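Endoglucanase (Ruminococcus champanellensis, PDB 6WQV) probably hydrolyses internal beta-1,4 linkages of cellulose and related plant polysaccharides, as a broad-specificity endoglucanase of glycoside hydrolase family 5. Local coordinates at residues 247-252 with 289-294. Residues are numbered along the deposited sequence; the frame is centred on the assembly and turned at random.
Sequences NFALNT and FGALNK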
loop_
_atom_site.group_PDB
_atom_site.type_symbol
_atom_site.label_atom_id
_atom_site.label_comp_id
_atom_site.label_asym_id
_atom_site.label_seq_id
_atom_site.Cartn_x
_atom_site.Cartn_y
_atom_site.Cartn_z
ATOM N N ASN A 247 -6.793 -16.899 8.850
ATOM C CA ASN A 247 -7.938 -17.725 8.479
ATOM C C ASN A 247 -9.233 -16.923 8.487
ATOM O O ASN A 247 -10.081 -17.088 7.602
ATOM C CB ASN A 247 -8.038 -18.946 9.390
ATOM C CG ASN A 247 -7.041 -20.020 9.014
ATOM O OD1 ASN A 247 -6.691 -20.170 7.843
ATOM N ND2 ASN A 247 -6.565 -20.761 10.005
ATOM N N PHE A 248 -9.394 -16.043 9.477
ATOM C CA PHE A 248 -10.594 -15.217 9.579
ATOM C C PHE A 248 -10.596 -14.116 8.529
ATOM O O PHE A 248 -11.608 -13.886 7.851
ATOM C CB PHE A 248 -10.629 -14.595 10.979
ATOM C CG PHE A 248 -11.740 -13.594 11.185
ATOM C CD1 PHE A 248 -13.035 -14.026 11.392
ATOM C CD2 PHE A 248 -11.486 -12.228 11.184
ATOM C CE1 PHE A 248 -14.062 -13.131 11.583
ATOM C CE2 PHE A 248 -12.521 -11.323 11.377
ATOM C CZ PHE A 248 -13.801 -11.776 11.582
ATOM N N ALA A 249 -9.471 -13.431 8.371
ATOM C CA ALA A 249 -9.437 -12.149 7.682
ATOM C C ALA A 249 -9.209 -12.270 6.182
ATOM O O ALA A 249 -9.722 -11.444 5.416
ATOM C CB ALA A 249 -8.326 -11.278 8.279
ATOM N N LEU A 250 -8.412 -13.248 5.744
ATOM C CA LEU A 250 -7.963 -13.307 4.355
ATOM C C LEU A 250 -8.245 -14.628 3.657
ATOM O O LEU A 250 -8.319 -14.640 2.423
ATOM C CB LEU A 250 -6.457 -13.010 4.270
ATOM C CG LEU A 250 -5.814 -12.927 2.885
ATOM C CD1 LEU A 250 -6.533 -11.931 1.983
ATOM C CD2 LEU A 250 -4.326 -12.562 3.010
ATOM N N ASN A 251 -8.416 -15.728 4.386
ATOM C CA ASN A 251 -8.681 -17.033 3.787
ATOM C C ASN A 251 -10.155 -17.121 3.419
ATOM O O ASN A 251 -11.021 -17.157 4.301
ATOM C CB ASN A 251 -8.321 -18.121 4.793
ATOM C CG ASN A 251 -8.417 -19.523 4.211
ATOM O OD1 ASN A 251 -8.885 -19.719 3.090
ATOM N ND2 ASN A 251 -7.976 -20.508 4.985
ATOM N N THR A 252 -10.454 -17.164 2.117
ATOM C CA THR A 252 -11.849 -17.257 1.707
ATOM C C THR A 252 -12.497 -18.565 2.147
ATOM O O THR A 252 -13.729 -18.642 2.193
ATOM C CB THR A 252 -11.998 -17.082 0.193
ATOM O OG1 THR A 252 -11.196 -18.052 -0.490
ATOM C CG2 THR A 252 -11.577 -15.684 -0.240
ATOM N N PHE A 289 -4.755 -3.712 5.629
ATOM C CA PHE A 289 -5.377 -4.731 6.471
ATOM C C PHE A 289 -6.851 -4.774 6.065
ATOM O O PHE A 289 -7.356 -3.876 5.379
ATOM C CB PHE A 289 -5.203 -4.437 7.981
ATOM C CG PHE A 289 -6.189 -3.448 8.512
ATOM C CD1 PHE A 289 -6.119 -2.130 8.117
ATOM C CD2 PHE A 289 -7.210 -3.830 9.375
ATOM C CE1 PHE A 289 -7.038 -1.217 8.561
ATOM C CE2 PHE A 289 -8.133 -2.908 9.826
ATOM C CZ PHE A 289 -8.044 -1.605 9.419
ATOM N N GLY A 290 -7.540 -5.815 6.508
ATOM C CA GLY A 290 -8.964 -5.959 6.249
ATOM C C GLY A 290 -9.391 -7.339 6.676
ATOM O O GLY A 290 -8.567 -8.188 7.020
ATOM N N ALA A 291 -10.704 -7.545 6.685
ATOM C CA ALA A 291 -11.286 -8.856 6.956
ATOM C C ALA A 291 -12.406 -9.073 5.947
ATOM O O ALA A 291 -13.287 -8.222 5.805
ATOM C CB ALA A 291 -11.835 -8.968 8.384
ATOM N N LEU A 292 -12.352 -10.199 5.247
ATOM C CA LEU A 292 -13.333 -10.508 4.218
ATOM C C LEU A 292 -14.745 -10.495 4.776
ATOM O O LEU A 292 -14.993 -10.934 5.902
ATOM C CB LEU A 292 -13.093 -11.927 3.717
ATOM C CG LEU A 292 -11.798 -12.224 2.976
ATOM C CD1 LEU A 292 -11.505 -13.717 3.031
ATOM C CD2 LEU A 292 -11.897 -11.783 1.543
ATOM N N ASN A 293 -15.696 -10.063 3.945
ATOM C CA ASN A 293 -17.096 -10.236 4.299
ATOM C C ASN A 293 -17.460 -11.712 4.219
ATOM O O ASN A 293 -17.430 -12.307 3.135
ATOM C CB ASN A 293 -18.028 -9.471 3.367
ATOM C CG ASN A 293 -19.486 -9.816 3.627
ATOM O OD1 ASN A 293 -19.885 -10.025 4.774
ATOM N ND2 ASN A 293 -20.278 -9.906 2.570
ATOM N N LYS A 294 -17.820 -12.301 5.362
ATOM C CA LYS A 294 -18.295 -13.676 5.444
ATOM C C LYS A 294 -19.678 -13.711 6.083
ATOM O O LYS A 294 -20.057 -14.694 6.729
ATOM C CB LYS A 294 -17.302 -14.550 6.212
ATOM C CG LYS A 294 -15.984 -14.755 5.471
ATOM C CD LYS A 294 -14.957 -15.461 6.343
ATOM C CE LYS A 294 -13.679 -15.747 5.570
ATOM N NZ LYS A 294 -12.579 -16.194 6.469
HETATM O O HOH W 1 -14.187 -12.303 8.103
#
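Ala-249 and Ala-291 bring the two backbones within 3.8 Å at their CA atoms, where Leu-292 N donates to Ala-249 O (2.9 Å, 153° at the hydrogen) as helix 246-249 ends against the loop that follows strand 284-289 of the (beta/alpha)8 barrel. Beside this bond the CB of Ala-249 rests 3.3 Å from Gly-290 O, a buried carbonyl without a polar partner. The Phe-248 ring, with CG anti to the backbone N (chi1 174°), reaches back so that CE2 meets Ala-291 CB at 3.9 Å, while Trp-303 and Phe-258 also pack on it. Leu-292 lays CD1 over the Leu-250 carbonyl and against Thr-252 CG2 (3.8 Å). Lys-294, extended beyond CG, carries NZ to Asn-251 O (2.8 Å) and, from above the carbonyl plane, to Phe-248 O (2.9 Å); Thr-255 O is a further acceptor. A water donates to both Phe-248 O and Leu-292 O. A methionine in place of Lys-294 has no N-H to offer, which would probably leave the turn after the helix less firmly held. One ammonium thus gathers carbonyls from the last helical turn and the chain beyond, probably offsetting their partial negative charge, beside Leu-250, which touches a glucose unit of the bound cellotriose.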